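Long-range contacts in anti-sigma-E factor ChrR (PDB 2Z2S), which binds the extracytoplasmic function sigma factor sigma-E and holds it inactive, while its C-terminal domain is required for the response to singlet oxygen: residues 129-134 / 184-189; 28-33 / 148-153; 21-26 / 123-128. All coordinates share one frame; numbering follows the deposited sequence.

Contact 1 (129-134 / 184-189)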
ATOM      1  N   LEU B 129      14.328 -14.069   4.305  1.00 55.57           N
ATOM      2  CA  LEU B 129      14.602 -14.471   2.933  1.00 55.33           C
ATOM      3  C   LEU B 129      15.051 -15.919   3.002  1.00 55.06           C
ATOM      4  O   LEU B 129      15.978 -16.244   3.731  1.00 56.18           O
ATOM      5  CB  LEU B 129      15.726 -13.630   2.326  1.00 55.23           C
ATOM      6  CG  LEU B 129      15.430 -12.173   1.989  1.00 55.50           C
ATOM      7  CD1 LEU B 129      16.705 -11.508   1.495  1.00 54.99           C
ATOM      8  CD2 LEU B 129      14.338 -12.101   0.923  1.00 55.90           C
ATOM      9  N   LEU B 130      14.386 -16.791   2.263  1.00 54.43           N
ATOM     10  CA  LEU B 130      14.761 -18.191   2.256  1.00 54.22           C
ATOM     11  C   LEU B 130      15.455 -18.498   0.946  1.00 54.86           C
ATOM     12  O   LEU B 130      14.978 -18.127  -0.120  1.00 54.50           O
ATOM     13  CB  LEU B 130      13.529 -19.069   2.414  1.00 53.77           C
ATOM     14  CG  LEU B 130      12.923 -19.071   3.813  1.00 54.03           C
ATOM     15  CD1 LEU B 130      11.605 -19.826   3.811  1.00 54.78           C
ATOM     16  CD2 LEU B 130      13.914 -19.708   4.775  1.00 53.97           C
ATOM     17  N   TRP B 131      16.595 -19.163   1.026  1.00 56.51           N
ATOM     18  CA  TRP B 131      17.342 -19.508  -0.172  1.00 57.85           C
ATOM     19  C   TRP B 131      17.327 -21.023  -0.326  1.00 58.10           C
ATOM     20  O   TRP B 131      17.987 -21.747   0.418  1.00 57.78           O
ATOM     21  CB  TRP B 131      18.772 -18.974  -0.060  1.00 58.87           C
ATOM     22  CG  TRP B 131      19.630 -19.245  -1.251  1.00 58.89           C
ATOM     23  CD1 TRP B 131      20.051 -20.464  -1.697  1.00 59.38           C
ATOM     24  CD2 TRP B 131      20.199 -18.276  -2.133  1.00 59.12           C
ATOM     25  NE1 TRP B 131      20.851 -20.314  -2.801  1.00 60.02           N
ATOM     26  CE2 TRP B 131      20.961 -18.979  -3.092  1.00 60.06           C
ATOM     27  CE3 TRP B 131      20.144 -16.880  -2.206  1.00 59.86           C
ATOM     28  CZ2 TRP B 131      21.663 -18.334  -4.117  1.00 60.20           C
ATOM     29  CZ3 TRP B 131      20.844 -16.233  -3.230  1.00 60.14           C
ATOM     30  CH2 TRP B 131      21.594 -16.965  -4.169  1.00 60.51           C
ATOM     31  N   ILE B 132      16.564 -21.491  -1.305  1.00 59.01           N
ATOM     32  CA  ILE B 132      16.417 -22.916  -1.566  1.00 59.93           C
ATOM     33  C   ILE B 132      16.883 -23.269  -2.954  1.00 61.39           C
ATOM     34  O   ILE B 132      16.312 -22.812  -3.941  1.00 62.31           O
ATOM     35  CB  ILE B 132      14.971 -23.321  -1.447  1.00 59.49           C
ATOM     36  CG1 ILE B 132      14.512 -23.061  -0.039  1.00 58.91           C
ATOM     37  CG2 ILE B 132      14.781 -24.782  -1.789  1.00 59.96           C
ATOM     38  CD1 ILE B 132      13.139 -22.806  -0.052  1.00 56.77           C
ATOM     39  N   PRO B 133      17.921 -24.109  -3.044  1.00 63.05           N
ATOM     40  CA  PRO B 133      18.533 -24.577  -4.289  1.00 64.04           C
ATOM     41  C   PRO B 133      17.624 -25.524  -5.052  1.00 65.80           C
ATOM     42  O   PRO B 133      16.751 -26.170  -4.469  1.00 65.84           O
ATOM     43  CB  PRO B 133      19.802 -25.276  -3.808  1.00 63.48           C
ATOM     44  CG  PRO B 133      20.042 -24.676  -2.438  1.00 62.85           C
ATOM     45  CD  PRO B 133      18.660 -24.632  -1.889  1.00 63.10           C
ATOM     46  N   GLY B 134      17.834 -25.605  -6.359  1.00 67.69           N
ATOM     47  CA  GLY B 134      17.019 -26.487  -7.167  1.00 70.04           C
ATOM     48  C   GLY B 134      17.103 -27.910  -6.658  1.00 72.69           C
ATOM     49  O   GLY B 134      18.186 -28.395  -6.334  1.00 73.57           O
ATOM     50  N   GLY B 184      16.750 -25.931 -11.838  1.00 68.48           N
ATOM     51  CA  GLY B 184      17.048 -24.941 -12.854  1.00 67.60           C
ATOM     52  C   GLY B 184      17.796 -23.849 -12.129  1.00 67.22           C
ATOM     53  O   GLY B 184      19.021 -23.889 -12.046  1.00 67.84           O
ATOM     54  N   LEU B 185      17.069 -22.881 -11.580  1.00 65.97           N
ATOM     55  CA  LEU B 185      17.697 -21.801 -10.835  1.00 64.40           C
ATOM     56  C   LEU B 185      17.344 -21.952  -9.365  1.00 63.12           C
ATOM     57  O   LEU B 185      16.439 -22.708  -9.015  1.00 62.93           O
ATOM     58  CB  LEU B 185      17.227 -20.442 -11.359  1.00 65.24           C
ATOM     59  CG  LEU B 185      18.230 -19.701 -12.246  1.00 65.98           C
ATOM     60  CD1 LEU B 185      17.498 -18.922 -13.320  1.00 65.93           C
ATOM     61  CD2 LEU B 185      19.095 -18.782 -11.381  1.00 67.33           C
ATOM     62  N   ASP B 186      18.070 -21.258  -8.501  1.00 61.43           N
ATOM     63  CA  ASP B 186      17.781 -21.338  -7.083  1.00 59.92           C
ATOM     64  C   ASP B 186      16.560 -20.474  -6.779  1.00 57.69           C
ATOM     65  O   ASP B 186      16.473 -19.307  -7.185  1.00 56.09           O
ATOM     66  CB  ASP B 186      18.991 -20.894  -6.256  1.00 62.38           C
ATOM     67  CG  ASP B 186      20.022 -22.003  -6.091  1.00 64.77           C
ATOM     68  OD1 ASP B 186      20.610 -22.433  -7.109  1.00 65.30           O
ATOM     69  OD2 ASP B 186      20.237 -22.444  -4.936  1.00 66.35           O
ATOM     70  N   CYS B 187      15.611 -21.083  -6.075  1.00 54.39           N
ATOM     71  CA  CYS B 187      14.367 -20.435  -5.702  1.00 51.34           C
ATOM     72  C   CYS B 187      14.493 -19.620  -4.429  1.00 49.50           C
ATOM     73  O   CYS B 187      14.501 -20.173  -3.336  1.00 50.57           O
ATOM     74  CB  CYS B 187      13.287 -21.494  -5.522  1.00 50.42           C
ATOM     75  SG  CYS B 187      11.858 -20.934  -4.614  1.00 50.26           S
ATOM     76  N   ILE B 188      14.586 -18.302  -4.568  1.00 46.92           N
ATOM     77  CA  ILE B 188      14.695 -17.431  -3.405  1.00 44.53           C
ATOM     78  C   ILE B 188      13.318 -16.860  -3.100  1.00 43.87           C
ATOM     79  O   ILE B 188      12.635 -16.363  -3.991  1.00 43.97           O
ATOM     80  CB  ILE B 188      15.659 -16.268  -3.664  1.00 43.64           C
ATOM     81  CG1 ILE B 188      16.957 -16.802  -4.267  1.00 42.50           C
ATOM     82  CG2 ILE B 188      15.933 -15.533  -2.368  1.00 41.05           C
ATOM     83  CD1 ILE B 188      17.871 -15.723  -4.801  1.00 44.16           C
ATOM     84  N   CYS B 189      12.911 -16.924  -1.840  1.00 43.01           N
ATOM     85  CA  CYS B 189      11.607 -16.419  -1.453  1.00 42.59           C
ATOM     86  C   CYS B 189      11.663 -15.416  -0.323  1.00 42.30           C
ATOM     87  O   CYS B 189      12.693 -15.246   0.324  1.00 43.23           O
ATOM     88  CB  CYS B 189      10.720 -17.572  -1.006  1.00 42.31           C
ATOM     89  SG  CYS B 189      10.494 -18.821  -2.248  1.00 45.86           S
TER
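W131 and I188 face each other as a non-hydrogen-bonded pair of two antiparallel strands, flanked by the hydrogen-bonded pairs L130-C189 and I132-C187. Four backbone bonds hold this ladder: L130 N reaches C189 O at 3.0 Å, C189 N reaches L130 O at 2.9 Å, and I132 and C187 exchange a similar pair. On one face, W131 has CG anti to its backbone N (chi1 -179°), and the six-membered part of its indole lies over the side chain of I188. I188 CG1 stands 4.2 Å from that ring's centroid, 25° off the normal, in a CH-pi contact displaced toward the rim, while I188 CD1 meets W131 CZ3. R115 adds a cation-pi partner from the neighbouring strand. An alanine in place of W131 would probably leave this flank of I188 uncovered and R115 without its aromatic mate. The other face carries L130, I132, C187 and C189, of which the last three are buried; the compact cysteines C187 and C189 both pack against F156, and branched I132 packs on V138 and A181. Past I132 the pairing ends, but D186 still packs against W131 and P133; its bond from W131 NE1 to OD2 is weak and the oxygen's place doubtful. The loose, solvent side lies beyond: G134 is partly exposed at the margin, L185 is exposed, and G184 has backbone angles (phi 140°) at which a side chain would collide with the preceding carbonyl oxygen. This is the pairing of neighbouring strands 126-132 and 187-193 in the antiparallel sheet of the ChrR cupin-like domain.

Contact 2 (28-33 / 148-153). With ZN (zinc ion), chain I.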
ATOM      1  N   VAL B  28       3.178  -8.380   1.266  1.00 21.04           N
ATOM      2  CA  VAL B  28       2.070  -7.916   0.454  1.00 22.66           C
ATOM      3  C   VAL B  28       2.497  -6.800  -0.493  1.00 23.63           C
ATOM      4  O   VAL B  28       2.174  -6.821  -1.682  1.00 23.40           O
ATOM      5  CB  VAL B  28       0.931  -7.420   1.324  1.00 21.17           C
ATOM      6  CG1 VAL B  28      -0.157  -6.826   0.460  1.00 22.43           C
ATOM      7  CG2 VAL B  28       0.379  -8.565   2.118  1.00 23.61           C
ATOM      8  N   ALA B  29       3.235  -5.830   0.032  1.00 23.16           N
ATOM      9  CA  ALA B  29       3.693  -4.721  -0.794  1.00 23.43           C
ATOM     10  C   ALA B  29       4.775  -5.102  -1.807  1.00 23.42           C
ATOM     11  O   ALA B  29       4.921  -4.430  -2.819  1.00 24.55           O
ATOM     12  CB  ALA B  29       4.179  -3.571   0.087  1.00 22.57           C
ATOM     13  N   THR B  30       5.541  -6.162  -1.563  1.00 23.39           N
ATOM     14  CA  THR B  30       6.557  -6.523  -2.537  1.00 23.30           C
ATOM     15  C   THR B  30       5.832  -7.169  -3.688  1.00 23.80           C
ATOM     16  O   THR B  30       6.225  -7.046  -4.849  1.00 22.73           O
ATOM     17  CB  THR B  30       7.612  -7.496  -1.988  1.00 23.67           C
ATOM     18  OG1 THR B  30       8.340  -6.869  -0.925  1.00 22.81           O
ATOM     19  CG2 THR B  30       8.617  -7.838  -3.090  1.00 23.11           C
ATOM     20  N   HIS B  31       4.750  -7.857  -3.369  1.00 25.52           N
ATOM     21  CA  HIS B  31       3.982  -8.469  -4.429  1.00 26.83           C
ATOM     22  C   HIS B  31       3.395  -7.315  -5.222  1.00 27.35           C
ATOM     23  O   HIS B  31       3.540  -7.267  -6.437  1.00 28.86           O
ATOM     24  CB  HIS B  31       2.859  -9.337  -3.870  1.00 26.41           C
ATOM     25  CG  HIS B  31       2.036  -9.990  -4.930  1.00 28.07           C
ATOM     26  ND1 HIS B  31       2.563 -10.894  -5.828  1.00 29.26           N
ATOM     27  CD2 HIS B  31       0.726  -9.860  -5.251  1.00 28.64           C
ATOM     28  CE1 HIS B  31       1.612 -11.295  -6.655  1.00 28.48           C
ATOM     29  NE2 HIS B  31       0.489 -10.682  -6.325  1.00 28.93           N
ATOM     30  N   LEU B  32       2.765  -6.368  -4.524  1.00 27.26           N
ATOM     31  CA  LEU B  32       2.142  -5.222  -5.179  1.00 28.03           C
ATOM     32  C   LEU B  32       3.067  -4.504  -6.141  1.00 30.08           C
ATOM     33  O   LEU B  32       2.625  -3.996  -7.173  1.00 33.25           O
ATOM     34  CB  LEU B  32       1.594  -4.207  -4.163  1.00 24.82           C
ATOM     35  CG  LEU B  32       0.377  -4.569  -3.292  1.00 24.17           C
ATOM     36  CD1 LEU B  32      -0.147  -3.319  -2.631  1.00 22.37           C
ATOM     37  CD2 LEU B  32      -0.721  -5.206  -4.117  1.00 21.69           C
ATOM     38  N   SER B  33       4.353  -4.449  -5.841  1.00 29.73           N
ATOM     39  CA  SER B  33       5.219  -3.759  -6.780  1.00 29.85           C
ATOM     40  C   SER B  33       5.714  -4.676  -7.888  1.00 27.49           C
ATOM     41  O   SER B  33       6.486  -4.244  -8.738  1.00 27.69           O
ATOM     42  CB  SER B  33       6.413  -3.162  -6.070  1.00 30.75           C
ATOM     43  OG  SER B  33       7.374  -4.172  -5.937  1.00 34.17           O
ATOM     44  N   LEU B 148       2.894 -16.151   4.694  1.00 48.17           N
ATOM     45  CA  LEU B 148       2.900 -15.567   3.347  1.00 45.63           C
ATOM     46  C   LEU B 148       4.252 -15.788   2.695  1.00 44.91           C
ATOM     47  O   LEU B 148       5.286 -15.472   3.279  1.00 44.73           O
ATOM     48  CB  LEU B 148       2.659 -14.065   3.387  1.00 45.72           C
ATOM     49  CG  LEU B 148       1.290 -13.553   3.817  1.00 47.11           C
ATOM     50  CD1 LEU B 148       1.253 -12.052   3.591  1.00 45.65           C
ATOM     51  CD2 LEU B 148       0.183 -14.249   3.015  1.00 47.03           C
ATOM     52  N   THR B 149       4.250 -16.310   1.476  1.00 44.33           N
ATOM     53  CA  THR B 149       5.504 -16.562   0.777  1.00 43.45           C
ATOM     54  C   THR B 149       5.464 -15.928  -0.606  1.00 41.58           C
ATOM     55  O   THR B 149       4.465 -16.031  -1.318  1.00 41.80           O
ATOM     56  CB  THR B 149       5.755 -18.088   0.631  1.00 45.04           C
ATOM     57  OG1 THR B 149       5.563 -18.726   1.900  1.00 45.86           O
ATOM     58  CG2 THR B 149       7.178 -18.368   0.158  1.00 45.87           C
ATOM     59  N   LEU B 150       6.552 -15.269  -0.980  1.00 39.60           N
ATOM     60  CA  LEU B 150       6.641 -14.628  -2.286  1.00 38.81           C
ATOM     61  C   LEU B 150       7.921 -15.064  -2.961  1.00 37.96           C
ATOM     62  O   LEU B 150       9.002 -14.831  -2.441  1.00 37.63           O
ATOM     63  CB  LEU B 150       6.631 -13.104  -2.138  1.00 37.82           C
ATOM     64  CG  LEU B 150       6.973 -12.194  -3.327  1.00 36.52           C
ATOM     65  CD1 LEU B 150       6.041 -12.407  -4.514  1.00 36.68           C
ATOM     66  CD2 LEU B 150       6.873 -10.761  -2.847  1.00 36.07           C
ATOM     67  N   VAL B 151       7.790 -15.710  -4.114  1.00 37.65           N
ATOM     68  CA  VAL B 151       8.944 -16.177  -4.860  1.00 37.38           C
ATOM     69  C   VAL B 151       9.577 -14.995  -5.581  1.00 38.15           C
ATOM     70  O   VAL B 151       8.899 -14.260  -6.301  1.00 39.47           O
ATOM     71  CB  VAL B 151       8.526 -17.223  -5.898  1.00 36.78           C
ATOM     72  CG1 VAL B 151       9.751 -17.802  -6.590  1.00 37.58           C
ATOM     73  CG2 VAL B 151       7.734 -18.314  -5.225  1.00 36.00           C
ATOM     74  N   LEU B 152      10.876 -14.812  -5.395  1.00 37.99           N
ATOM     75  CA  LEU B 152      11.575 -13.709  -6.039  1.00 38.82           C
ATOM     76  C   LEU B 152      12.411 -14.211  -7.194  1.00 40.37           C
ATOM     77  O   LEU B 152      12.781 -13.444  -8.081  1.00 41.26           O
ATOM     78  CB  LEU B 152      12.471 -12.996  -5.030  1.00 37.60           C
ATOM     79  CG  LEU B 152      11.730 -12.441  -3.814  1.00 36.44           C
ATOM     80  CD1 LEU B 152      12.719 -11.904  -2.806  1.00 37.68           C
ATOM     81  CD2 LEU B 152      10.771 -11.352  -4.259  1.00 36.67           C
ATOM     82  N   GLN B 153      12.712 -15.503  -7.171  1.00 42.38           N
ATOM     83  CA  GLN B 153      13.500 -16.131  -8.223  1.00 44.10           C
ATOM     84  C   GLN B 153      13.200 -17.621  -8.267  1.00 44.97           C
ATOM     85  O   GLN B 153      12.907 -18.240  -7.244  1.00 44.30           O
ATOM     86  CB  GLN B 153      14.997 -15.916  -7.983  1.00 43.24           C
ATOM     87  CG  GLN B 153      15.858 -16.413  -9.131  1.00 44.17           C
ATOM     88  CD  GLN B 153      17.345 -16.328  -8.847  1.00 43.28           C
ATOM     89  OE1 GLN B 153      17.862 -17.040  -7.989  1.00 43.63           O
ATOM     90  NE2 GLN B 153      18.039 -15.460  -9.572  1.00 43.12           N
TER
HETATM   91 ZN    ZN I 204      -0.890 -10.226  -7.695  1.00 49.79          ZN
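H31, a ligand of the zinc site in the anti-sigma domain, and its neighbour T30 sit on the last turn of helix 22-32 and pack against L150 of strand 147-151 in the cupin-like domain. The axes of the two short segments come within 9.1 Å and run at 31° to each other, a spacing bridged by side chains. L150 carries most of the contact from the strand side, with CG anti to its backbone N (chi1 169°), and its two methyls divide the work. CD2 lies 3.4 Å from T30 CG2 and also approaches the backbone N of H31, whereas CD1 comes to the edge of the imidazole, near the ring plane, 4.0 Å from H31 ND1. Threonine suits its place by being two-sided: its methyl faces the leucine, while OG1 is hydrogen-bonded to L26 O one turn back in the same helix. L152 CD2 touches that methyl more distantly. Earlier in the helix, V28 CG2 meets L148 CD1 at 3.9 Å; L148 and L150 alternate toward the helix, with L152 just beyond at the corner. H31 NE2 binds zinc at 2.0 Å, and H6, C35 and C38 complete the site. H31 ND1 makes a weak hydrogen bond to G166 O of the cupin-like domain, which may help to fix the ring's rotation. A chain of another protein, presumably the sigma factor, packs on A29, L32 and S33. The chemistry is almost wholly apolar across the interface, joining the two domains by shape and desolvation, with the metal ligand H31 itself part of the interface.

Contact 3 (21-26 / 123-128)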
ATOM      1  N   SER B  21       0.648  -6.096  10.182  1.00 32.21           N
ATOM      2  CA  SER B  21       1.922  -6.020  10.911  1.00 33.35           C
ATOM      3  C   SER B  21       3.036  -5.871   9.887  1.00 32.53           C
ATOM      4  O   SER B  21       2.996  -6.485   8.826  1.00 33.51           O
ATOM      5  CB  SER B  21       2.176  -7.277  11.727  1.00 34.40           C
ATOM      6  OG  SER B  21       2.509  -8.332  10.851  1.00 37.42           O
ATOM      7  N   GLU B  22       4.037  -5.067  10.220  1.00 32.51           N
ATOM      8  CA  GLU B  22       5.147  -4.778   9.316  1.00 32.47           C
ATOM      9  C   GLU B  22       5.631  -5.926   8.440  1.00 31.78           C
ATOM     10  O   GLU B  22       5.889  -5.751   7.247  1.00 31.27           O
ATOM     11  CB  GLU B  22       6.325  -4.211  10.096  1.00 31.65           C
ATOM     12  CG  GLU B  22       7.414  -3.713   9.179  1.00 35.17           C
ATOM     13  CD  GLU B  22       8.518  -2.983   9.913  1.00 36.82           C
ATOM     14  OE1 GLU B  22       9.512  -2.607   9.258  1.00 39.06           O
ATOM     15  OE2 GLU B  22       8.392  -2.782  11.137  1.00 36.64           O
ATOM     16  N   ALA B  23       5.767  -7.101   9.031  1.00 32.33           N
ATOM     17  CA  ALA B  23       6.220  -8.257   8.272  1.00 32.42           C
ATOM     18  C   ALA B  23       5.272  -8.517   7.082  1.00 31.33           C
ATOM     19  O   ALA B  23       5.671  -8.430   5.914  1.00 29.56           O
ATOM     20  CB  ALA B  23       6.295  -9.496   9.200  1.00 31.01           C
ATOM     21  N   PHE B  24       4.019  -8.835   7.386  1.00 30.43           N
ATOM     22  CA  PHE B  24       3.047  -9.099   6.340  1.00 31.31           C
ATOM     23  C   PHE B  24       2.966  -7.938   5.342  1.00 29.19           C
ATOM     24  O   PHE B  24       2.892  -8.161   4.142  1.00 29.33           O
ATOM     25  CB  PHE B  24       1.670  -9.405   6.955  1.00 34.54           C
ATOM     26  CG  PHE B  24       1.640 -10.682   7.757  1.00 37.38           C
ATOM     27  CD1 PHE B  24       2.163 -11.853   7.230  1.00 39.17           C
ATOM     28  CD2 PHE B  24       1.090 -10.718   9.026  1.00 39.25           C
ATOM     29  CE1 PHE B  24       2.141 -13.031   7.950  1.00 38.57           C
ATOM     30  CE2 PHE B  24       1.066 -11.903   9.751  1.00 39.36           C
ATOM     31  CZ  PHE B  24       1.591 -13.057   9.207  1.00 38.91           C
ATOM     32  N   SER B  25       2.990  -6.703   5.834  1.00 27.02           N
ATOM     33  CA  SER B  25       2.960  -5.538   4.954  1.00 25.79           C
ATOM     34  C   SER B  25       4.137  -5.595   4.000  1.00 25.65           C
ATOM     35  O   SER B  25       4.056  -5.142   2.869  1.00 27.41           O
ATOM     36  CB  SER B  25       3.062  -4.252   5.761  1.00 25.75           C
ATOM     37  OG  SER B  25       1.990  -4.144   6.677  1.00 28.77           O
ATOM     38  N   LEU B  26       5.249  -6.141   4.461  1.00 25.32           N
ATOM     39  CA  LEU B  26       6.419  -6.243   3.610  1.00 24.04           C
ATOM     40  C   LEU B  26       6.190  -7.209   2.435  1.00 22.23           C
ATOM     41  O   LEU B  26       6.542  -6.933   1.297  1.00 20.25           O
ATOM     42  CB  LEU B  26       7.619  -6.692   4.447  1.00 24.52           C
ATOM     43  CG  LEU B  26       8.972  -6.777   3.731  1.00 26.61           C
ATOM     44  CD1 LEU B  26       9.176  -5.529   2.875  1.00 25.64           C
ATOM     45  CD2 LEU B  26      10.115  -6.926   4.775  1.00 25.96           C
ATOM     46  N   GLY B 123       6.412  -4.967  14.999  1.00 45.69           N
ATOM     47  CA  GLY B 123       5.322  -5.926  15.044  1.00 45.35           C
ATOM     48  C   GLY B 123       5.758  -7.290  15.553  1.00 46.00           C
ATOM     49  O   GLY B 123       6.940  -7.531  15.790  1.00 44.95           O
ATOM     50  N   GLU B 124       4.794  -8.190  15.718  1.00 46.98           N
ATOM     51  CA  GLU B 124       5.076  -9.532  16.196  1.00 47.39           C
ATOM     52  C   GLU B 124       4.911 -10.609  15.125  1.00 48.45           C
ATOM     53  O   GLU B 124       4.394 -11.685  15.404  1.00 50.46           O
ATOM     54  CB  GLU B 124       4.191  -9.842  17.374  1.00 47.79           C
ATOM     55  N   ALA B 125       5.330 -10.308  13.900  1.00 48.66           N
ATOM     56  CA  ALA B 125       5.274 -11.256  12.788  1.00 47.41           C
ATOM     57  C   ALA B 125       6.701 -11.196  12.266  1.00 47.51           C
ATOM     58  O   ALA B 125       7.312 -10.128  12.272  1.00 47.99           O
ATOM     59  CB  ALA B 125       4.308 -10.783  11.742  1.00 47.60           C
ATOM     60  N   ILE B 126       7.250 -12.322  11.832  1.00 46.34           N
ATOM     61  CA  ILE B 126       8.635 -12.323  11.376  1.00 46.22           C
ATOM     62  C   ILE B 126       8.787 -12.456   9.868  1.00 46.82           C
ATOM     63  O   ILE B 126       8.021 -13.162   9.227  1.00 46.51           O
ATOM     64  CB  ILE B 126       9.437 -13.464  12.057  1.00 44.95           C
ATOM     65  CG1 ILE B 126       9.430 -13.294  13.580  1.00 44.66           C
ATOM     66  CG2 ILE B 126      10.869 -13.461  11.560  1.00 44.54           C
ATOM     67  CD1 ILE B 126       8.101 -13.614  14.260  1.00 45.52           C
ATOM     68  N   ALA B 127       9.791 -11.786   9.310  1.00 47.74           N
ATOM     69  CA  ALA B 127      10.046 -11.837   7.875  1.00 49.33           C
ATOM     70  C   ALA B 127      11.452 -12.349   7.673  1.00 51.01           C
ATOM     71  O   ALA B 127      12.327 -12.104   8.509  1.00 50.91           O
ATOM     72  CB  ALA B 127       9.914 -10.457   7.265  1.00 49.31           C
ATOM     73  N   ARG B 128      11.670 -13.049   6.562  1.00 53.15           N
ATOM     74  CA  ARG B 128      12.984 -13.604   6.248  1.00 55.26           C
ATOM     75  C   ARG B 128      13.093 -13.994   4.785  1.00 55.71           C
ATOM     76  O   ARG B 128      12.086 -14.211   4.108  1.00 56.36           O
ATOM     77  CB  ARG B 128      13.257 -14.840   7.110  1.00 57.11           C
ATOM     78  CG  ARG B 128      12.318 -15.997   6.833  1.00 59.66           C
ATOM     79  CD  ARG B 128      11.909 -16.723   8.104  1.00 62.39           C
ATOM     80  NE  ARG B 128      10.453 -16.782   8.212  1.00 66.88           N
ATOM     81  CZ  ARG B 128       9.654 -17.338   7.304  1.00 68.44           C
ATOM     82  NH1 ARG B 128      10.170 -17.897   6.213  1.00 68.71           N
ATOM     83  NH2 ARG B 128       8.338 -17.324   7.478  1.00 69.50           N
TER
HETATM   84  O   HOH W   1       6.360  -7.613  11.698  1.00 37.01           O
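A23 and A127 bring their CA atoms to 5.3 Å where the start of helix 22-32 passes strand 126-132, the two short axes approaching to 7.4 Å at 39°. Such closeness calls for small side chains, and alanines supply them. A23 CB lies between two others, 3.5 Å from A125 CB and 4.2 Å from A127 CB, and rests against the carbonyl oxygen of A125. A125 in turn is enclosed by the helix start: its methyl sits over one face of the F24 ring, 4.0 Å from CE2, with S21 OG beside it. The serine's OG stands between its own backbone N and carbonyl carbon (chi1 73°), which brings it to that methyl; at this N-cap position the side chain makes no capping bond. Farther along, L26 CD2 reaches A127 CB at 4.3 Å, extending the apolar patch toward L119. G123 has positive phi, which suits glycine; a side chain there would point toward S21. E22 is bonded outside the two segments: OE2 to G122 N and to the backbone of another protein chain, and OE1 to Y97 OH. The polar link between the two segments is a water. It accepts from A23 N at 2.8 Å, an amide of the helix's first turn, and donates to A125 O at 2.7 Å, so two polar backbone atoms of a largely buried seam are satisfied through one molecule. The chemistry implies a close, mostly methyl-to-methyl domain interface, in which solvent takes up what the helix and the loop leading into the strand do not offer each other directly.

Contacts 2 and 3 use successive turns of helix 22-32, their centres about 13 Å apart, and both set that helix of the anti-sigma domain on the main sheet of the cupin-like domain. Contact 1 lies within that sheet, its centre about 14 Å from that of contact 2 and about 21 Å from that of contact 3. It joins strand 126-132 to 187-193, which neighbours 147-151; I188 O probably accepts a hydrogen bond from L152 N, and F24 touches L148. Along the chain contact 3 closes before contact 1 opens, while contact 2 interleaves with both. The sigma-binding and singlet-oxygen-response regions are therefore packed directly on one another, consistent with communication between them.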